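Local coordinates for mandelate racemase/muconate lactonizing enzyme-like protein (Rubrobacter xylanophilus DSM 9941, PDB 2QQ6) that binds a magnesium ion in an enolase-superfamily active site and probably acts as a lyase or related enzyme on a carboxylate-type substrate, at the magnesium ion site and the interface of chains A and B. Coordinates in Å, arbitrary orientation; residue numbers count along the deposited sequence, not the author numbering. Chains: chain A/B, Mandelate racemase/muconate lactonizing enzyme-like protein.

Contact 1 is the magnesium site of chain B and contact 2 a patch of the two-fold interface between chains A and B; the centres of their C-alpha atoms lie about 25 Å apart. The loop around residue 79, between helices 66-76 and 86-106, links them. In contact 2 B:Phe79 meets chain A, while its twin A:Phe79 enters the metal site of chain B in contact 1. Likewise A:Asn269 follows in sequence the residue whose chain B copy, B:Glu268, binds the metal. Pairing of the chains therefore appears to help complete each active site, so the dimer is probably functional.

Contact 1: the magnesium ion site. Residues chain A 79; chain B 169, 216, 218, 240, 242-243, 268, 289, 318. With MG (magnesium ion), chain C.
Three acidic residues at the C-terminal ends of barrel strands, the metal triad of the enolase superfamily, hold the magnesium: B:Asp216 closes strand 212-216, B:Glu242 closes strand 241-242, and B:Glu268 stands in the loop after strand 264-266. Each gives one carboxylate oxygen: B:Asp216 OD2 and B:Glu242 OE2 lie 2.2 Å from MG, and B:Glu268 OE2 lies 2.0 Å from it. The angle at MG between the oxygens of B:Glu268 and B:Asp216 is 125°; further ligands, such as water, may be unseen. Both glutamates are extended beyond CG, giving the reach that brings their tips to the ion. B:Lys169, on strand 167-171, stretches out likewise, and its NZ bonds B:Glu242 OE2 at 3.0 Å on the syn lone pair, so this oxygen is shared between the lysine's amino group and the metal. The other oxygen of B:Asp216, OD1, accepts a hydrogen bond from the backbone N of B:His218 at 2.6 Å, met from above the carboxylate plane, which helps fix the group's rotation. B:His318 lays one ring face near B:Glu268 OE1 and presents its edge to B:Lys169 NZ; the magnesium may lower the lysine's pKa, while its carboxylate partners B:Glu242 and B:Asp216 would oppose this. From the other chain, A:Phe79 brings CZ to 3.4 Å from B:His218 CD2, an apolar wall crossing that side chain at about a right angle. In this family such a metal stabilises an enolate intermediate, with B:Lys169 and B:His318 probably serving as acid-base groups.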
loop_
_atom_site.group_PDB
_atom_site.type_symbol
_atom_site.label_atom_id
_atom_site.label_comp_id
_atom_site.label_asym_id
_atom_site.label_seq_id
_atom_site.Cartn_x
_atom_site.Cartn_y
_atom_site.Cartn_z
ATOM N N PHE A 79 -0.938 -11.254 0.801
ATOM C CA PHE A 79 -0.749 -11.188 2.244
ATOM C C PHE A 79 0.503 -10.412 2.632
ATOM O O PHE A 79 0.937 -10.460 3.782
ATOM C CB PHE A 79 -0.691 -12.590 2.847
ATOM C CG PHE A 79 -1.984 -13.337 2.756
ATOM C CD1 PHE A 79 -2.173 -14.323 1.790
ATOM C CD2 PHE A 79 -3.034 -13.037 3.617
ATOM C CE1 PHE A 79 -3.400 -15.004 1.676
ATOM C CE2 PHE A 79 -4.265 -13.707 3.518
ATOM C CZ PHE A 79 -4.446 -14.696 2.543
ATOM N N LYS B 169 -8.674 -22.368 14.516
ATOM C CA LYS B 169 -8.781 -21.809 13.162
ATOM C C LYS B 169 -8.238 -22.802 12.133
ATOM O O LYS B 169 -7.183 -23.398 12.334
ATOM C CB LYS B 169 -8.019 -20.491 13.038
ATOM C CG LYS B 169 -8.127 -19.830 11.651
ATOM C CD LYS B 169 -7.249 -18.577 11.592
ATOM C CE LYS B 169 -7.592 -17.663 10.412
ATOM N NZ LYS B 169 -6.970 -16.306 10.543
ATOM N N ASP B 216 -10.688 -20.290 7.401
ATOM C CA ASP B 216 -10.133 -19.303 6.476
ATOM C C ASP B 216 -10.144 -19.834 5.054
ATOM O O ASP B 216 -9.820 -20.996 4.817
ATOM C CB ASP B 216 -8.687 -18.974 6.869
ATOM C CG ASP B 216 -8.182 -17.669 6.265
ATOM O OD1 ASP B 216 -8.669 -17.239 5.194
ATOM O OD2 ASP B 216 -7.260 -17.078 6.860
ATOM N N HIS B 218 -8.677 -17.785 2.652
ATOM C CA HIS B 218 -7.600 -16.996 2.073
ATOM C C HIS B 218 -7.997 -16.232 0.821
ATOM O O HIS B 218 -7.186 -16.030 -0.076
ATOM C CB HIS B 218 -6.390 -17.895 1.808
ATOM C CG HIS B 218 -5.686 -18.308 3.063
ATOM N ND1 HIS B 218 -5.448 -19.626 3.388
ATOM C CD2 HIS B 218 -5.245 -17.578 4.116
ATOM C CE1 HIS B 218 -4.901 -19.688 4.587
ATOM N NE2 HIS B 218 -4.768 -18.460 5.053
ATOM N N TRP B 240 -16.953 -18.252 12.373
ATOM C CA TRP B 240 -17.083 -17.345 11.251
ATOM C C TRP B 240 -16.393 -17.991 10.067
ATOM O O TRP B 240 -15.708 -19.007 10.211
ATOM C CB TRP B 240 -16.445 -15.980 11.555
ATOM C CG TRP B 240 -14.952 -15.933 11.490
ATOM C CD1 TRP B 240 -14.160 -16.208 10.407
ATOM C CD2 TRP B 240 -14.068 -15.530 12.538
ATOM N NE1 TRP B 240 -12.839 -15.997 10.717
ATOM C CE2 TRP B 240 -12.753 -15.579 12.019
ATOM C CE3 TRP B 240 -14.258 -15.127 13.868
ATOM C CZ2 TRP B 240 -11.632 -15.237 12.784
ATOM C CZ3 TRP B 240 -13.142 -14.787 14.629
ATOM C CH2 TRP B 240 -11.846 -14.844 14.080
ATOM N N GLU B 242 -13.829 -16.899 7.091
ATOM C CA GLU B 242 -12.859 -15.878 6.687
ATOM C C GLU B 242 -12.577 -15.713 5.189
ATOM O O GLU B 242 -12.276 -16.670 4.480
ATOM C CB GLU B 242 -11.535 -16.145 7.431
ATOM C CG GLU B 242 -10.530 -14.989 7.508
ATOM C CD GLU B 242 -9.378 -15.270 8.487
ATOM O OE1 GLU B 242 -9.656 -15.612 9.649
ATOM O OE2 GLU B 242 -8.195 -15.140 8.107
ATOM N N GLU B 243 -12.680 -14.476 4.726
ATOM C CA GLU B 243 -12.406 -14.105 3.341
ATOM C C GLU B 243 -12.738 -15.063 2.197
ATOM O O GLU B 243 -11.842 -15.684 1.639
ATOM C CB GLU B 243 -10.923 -13.724 3.188
ATOM C CG GLU B 243 -10.400 -12.665 4.150
ATOM C CD GLU B 243 -8.908 -12.421 3.979
ATOM O OE1 GLU B 243 -8.147 -13.414 4.025
ATOM O OE2 GLU B 243 -8.494 -11.250 3.803
ATOM N N GLU B 268 -7.922 -8.517 7.607
ATOM C CA GLU B 268 -6.463 -8.591 7.644
ATOM C C GLU B 268 -5.773 -7.978 6.429
ATOM O O GLU B 268 -4.564 -7.750 6.443
ATOM C CB GLU B 268 -6.010 -10.040 7.801
ATOM C CG GLU B 268 -6.560 -10.983 6.753
ATOM C CD GLU B 268 -5.916 -12.339 6.821
ATOM O OE1 GLU B 268 -4.690 -12.413 6.600
ATOM O OE2 GLU B 268 -6.627 -13.329 7.099
HETATM N N MSE B 289 -11.211 -8.047 11.731
HETATM C CA MSE B 289 -9.949 -8.544 12.201
HETATM C C MSE B 289 -8.734 -7.917 11.560
HETATM O O MSE B 289 -8.071 -8.548 10.745
HETATM C CB MSE B 289 -9.902 -10.041 12.000
HETATM C CG MSE B 289 -10.179 -10.459 10.594
HETATM SE SE MSE B 289 -9.947 -12.402 10.361
HETATM C CE MSE B 289 -8.112 -12.405 9.584
ATOM N N HIS B 318 -6.117 -10.017 13.657
ATOM C CA HIS B 318 -5.342 -11.079 13.017
ATOM C C HIS B 318 -3.938 -10.912 13.604
ATOM O O HIS B 318 -3.427 -9.799 13.685
ATOM C CB HIS B 318 -5.370 -10.853 11.488
ATOM C CG HIS B 318 -4.531 -11.809 10.686
ATOM N ND1 HIS B 318 -3.290 -11.470 10.183
ATOM C CD2 HIS B 318 -4.779 -13.068 10.252
ATOM C CE1 HIS B 318 -2.816 -12.477 9.473
ATOM N NE2 HIS B 318 -3.699 -13.460 9.499
HETATM MG MG MG C . -6.087 -15.261 7.466
#

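Contact 2: the interface of chains A and B. Residues chain A 39, 41-42, 84-86, 269, 271, 294; chain B 78-81, 83-84.
The loop between helices 66-76 and 86-106, in the N-terminal capping domain of this mandelate racemase/muconate lactonizing enzyme-like protein, carries B:Ile78 to B:Ala84 against chain A. There it meets the segment after strand 32-38, the twin loop, and A:Asn269, A:Tyr271 and A:Lys294 of the barrel domain. A:Tyr39, with CG anti to the backbone N (chi1 170°), extends its phenol so that OH donates to the carbonyl O of B:Phe79 at 3.0 Å. The bond falls in the carbonyl plane on a lone pair, and the acceptor lies at the edge of the tyrosine ring. Over one face of that ring passes CD of A:Lys294, whose long extended chain suits it to span from helix 292-295 to the side-chain carbonyl of A:Asn269: NZ bonds OD1 at 3.0 Å. This bond helps fix the amide, which crosses the ring of B:Phe79 obliquely, the two planes 52° apart, with ND2 3.9 Å from CD2 of B:Phe79. Within the loop, the amide NE2 of B:Gln83 bonds the carbonyl O of B:Ile78 at 2.9 Å, bracing the turn from above the carbonyl plane. CG of B:Gln83 meets the A:Tyr271 ring edge, 3.4 Å from CE1, and the bend at chi2 (-60°) turns the amide toward B:Ile78. The phenol OH of A:Tyr271 points toward the backbone of B:Gly81, which has no side chain to obstruct it. B:Thr80 packs its CB 3.6 Å from CA of A:Ala42, a small residue that lets the backbones approach.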
loop_
_atom_site.group_PDB
_atom_site.type_symbol
_atom_site.label_atom_id
_atom_site.label_comp_id
_atom_site.label_asym_id
_atom_site.label_seq_id
_atom_site.Cartn_x
_atom_site.Cartn_y
_atom_site.Cartn_z
ATOM N N TYR A 39 8.049 4.827 -10.183
ATOM C CA TYR A 39 7.715 6.128 -9.610
ATOM C C TYR A 39 8.552 6.351 -8.343
ATOM O O TYR A 39 8.654 5.476 -7.474
ATOM C CB TYR A 39 6.213 6.185 -9.276
ATOM C CG TYR A 39 5.772 7.396 -8.466
ATOM C CD1 TYR A 39 5.451 8.604 -9.083
ATOM C CD2 TYR A 39 5.672 7.325 -7.078
ATOM C CE1 TYR A 39 5.040 9.706 -8.335
ATOM C CE2 TYR A 39 5.263 8.418 -6.325
ATOM C CZ TYR A 39 4.944 9.604 -6.956
ATOM O OH TYR A 39 4.490 10.666 -6.196
ATOM N N SER A 41 9.026 6.612 -5.227
ATOM C CA SER A 41 8.278 6.444 -3.990
ATOM C C SER A 41 9.163 6.090 -2.799
ATOM O O SER A 41 10.191 5.424 -2.944
ATOM C CB SER A 41 7.210 5.356 -4.150
ATOM O OG SER A 41 6.625 5.034 -2.896
ATOM N N ALA A 42 8.734 6.549 -1.625
ATOM C CA ALA A 42 9.406 6.295 -0.352
ATOM C C ALA A 42 10.918 6.159 -0.561
ATOM O O ALA A 42 11.501 6.964 -1.309
ATOM C CB ALA A 42 8.799 5.040 0.273
ATOM N N ALA A 84 -1.685 -2.559 -1.455
ATOM C CA ALA A 84 -0.891 -1.388 -1.065
ATOM C C ALA A 84 -0.457 -0.384 -2.101
ATOM O O ALA A 84 -1.158 -0.107 -3.073
ATOM C CB ALA A 84 0.331 -1.862 -0.350
ATOM N N GLY A 85 0.735 0.154 -1.847
ATOM C CA GLY A 85 1.331 1.152 -2.707
ATOM C C GLY A 85 2.722 0.785 -3.154
ATOM O O GLY A 85 2.930 0.505 -4.322
ATOM N N ALA A 86 3.680 0.779 -2.239
ATOM C CA ALA A 86 5.058 0.448 -2.598
ATOM C C ALA A 86 5.128 -0.847 -3.394
ATOM O O ALA A 86 5.653 -0.873 -4.508
ATOM C CB ALA A 86 5.907 0.333 -1.356
ATOM N N ASN A 269 -2.946 9.269 -6.322
ATOM C CA ASN A 269 -2.778 8.467 -5.112
ATOM C C ASN A 269 -3.721 7.278 -4.893
ATOM O O ASN A 269 -3.888 6.808 -3.767
ATOM C CB ASN A 269 -2.812 9.391 -3.906
ATOM C CG ASN A 269 -1.628 10.321 -3.882
ATOM O OD1 ASN A 269 -0.486 9.872 -3.941
ATOM N ND2 ASN A 269 -1.885 11.623 -3.805
ATOM N N TYR A 271 -4.353 3.402 -6.307
ATOM C CA TYR A 271 -3.577 2.380 -6.991
ATOM C C TYR A 271 -4.138 1.366 -7.968
ATOM O O TYR A 271 -3.980 1.522 -9.177
ATOM C CB TYR A 271 -2.748 1.624 -5.959
ATOM C CG TYR A 271 -1.654 2.462 -5.344
ATOM C CD1 TYR A 271 -1.932 3.369 -4.328
ATOM C CD2 TYR A 271 -0.339 2.353 -5.783
ATOM C CE1 TYR A 271 -0.931 4.137 -3.763
ATOM C CE2 TYR A 271 0.661 3.117 -5.227
ATOM C CZ TYR A 271 0.360 4.000 -4.215
ATOM O OH TYR A 271 1.362 4.717 -3.620
ATOM N N LYS A 294 3.466 4.089 -11.182
ATOM C CA LYS A 294 3.157 3.951 -9.769
ATOM C C LYS A 294 1.960 3.072 -9.421
ATOM O O LYS A 294 1.958 2.440 -8.363
ATOM C CB LYS A 294 2.969 5.346 -9.164
ATOM C CG LYS A 294 2.473 5.371 -7.732
ATOM C CD LYS A 294 2.259 6.810 -7.251
ATOM C CE LYS A 294 1.735 6.855 -5.818
ATOM N NZ LYS A 294 1.714 8.230 -5.243
ATOM N N ILE B 78 2.313 11.055 2.006
ATOM C CA ILE B 78 1.204 11.207 1.075
ATOM C C ILE B 78 1.510 10.724 -0.320
ATOM O O ILE B 78 0.800 9.881 -0.840
ATOM C CB ILE B 78 0.683 12.658 0.967
ATOM C CG1 ILE B 78 -0.517 12.843 1.900
ATOM C CG2 ILE B 78 0.182 12.939 -0.440
ATOM C CD1 ILE B 78 -1.467 13.991 1.508
ATOM N N PHE B 79 2.565 11.248 -0.931
ATOM C CA PHE B 79 2.901 10.846 -2.288
ATOM C C PHE B 79 3.954 9.755 -2.353
ATOM O O PHE B 79 4.598 9.582 -3.394
ATOM C CB PHE B 79 3.396 12.038 -3.109
ATOM C CG PHE B 79 2.603 13.289 -2.909
ATOM C CD1 PHE B 79 2.914 14.164 -1.873
ATOM C CD2 PHE B 79 1.537 13.589 -3.741
ATOM C CE1 PHE B 79 2.168 15.323 -1.666
ATOM C CE2 PHE B 79 0.785 14.747 -3.543
ATOM C CZ PHE B 79 1.103 15.614 -2.501
ATOM N N THR B 80 4.149 9.024 -1.258
ATOM C CA THR B 80 5.144 7.949 -1.268
ATOM C C THR B 80 4.603 6.601 -0.801
ATOM O O THR B 80 5.244 5.889 -0.024
ATOM C CB THR B 80 6.425 8.311 -0.450
ATOM O OG1 THR B 80 6.096 8.611 0.909
ATOM C CG2 THR B 80 7.118 9.498 -1.081
ATOM N N GLY B 81 3.420 6.254 -1.305
ATOM C CA GLY B 81 2.799 4.985 -0.968
ATOM C C GLY B 81 2.257 4.893 0.446
ATOM O O GLY B 81 2.132 3.795 0.985
ATOM N N GLN B 83 -0.821 5.542 1.456
ATOM C CA GLN B 83 -2.247 5.227 1.548
ATOM C C GLN B 83 -2.469 3.861 2.148
ATOM O O GLN B 83 -3.473 3.644 2.836
ATOM C CB GLN B 83 -2.933 5.299 0.186
ATOM C CG GLN B 83 -2.046 5.650 -0.982
ATOM C CD GLN B 83 -1.393 7.009 -0.831
ATOM O OE1 GLN B 83 -2.030 7.952 -0.397
ATOM N NE2 GLN B 83 -0.120 7.115 -1.206
ATOM N N ALA B 84 -1.554 2.930 1.885
ATOM C CA ALA B 84 -1.643 1.590 2.485
ATOM C C ALA B 84 -0.554 0.599 2.054
ATOM O O ALA B 84 0.271 0.853 1.169
ATOM C CB ALA B 84 -3.010 0.964 2.244
#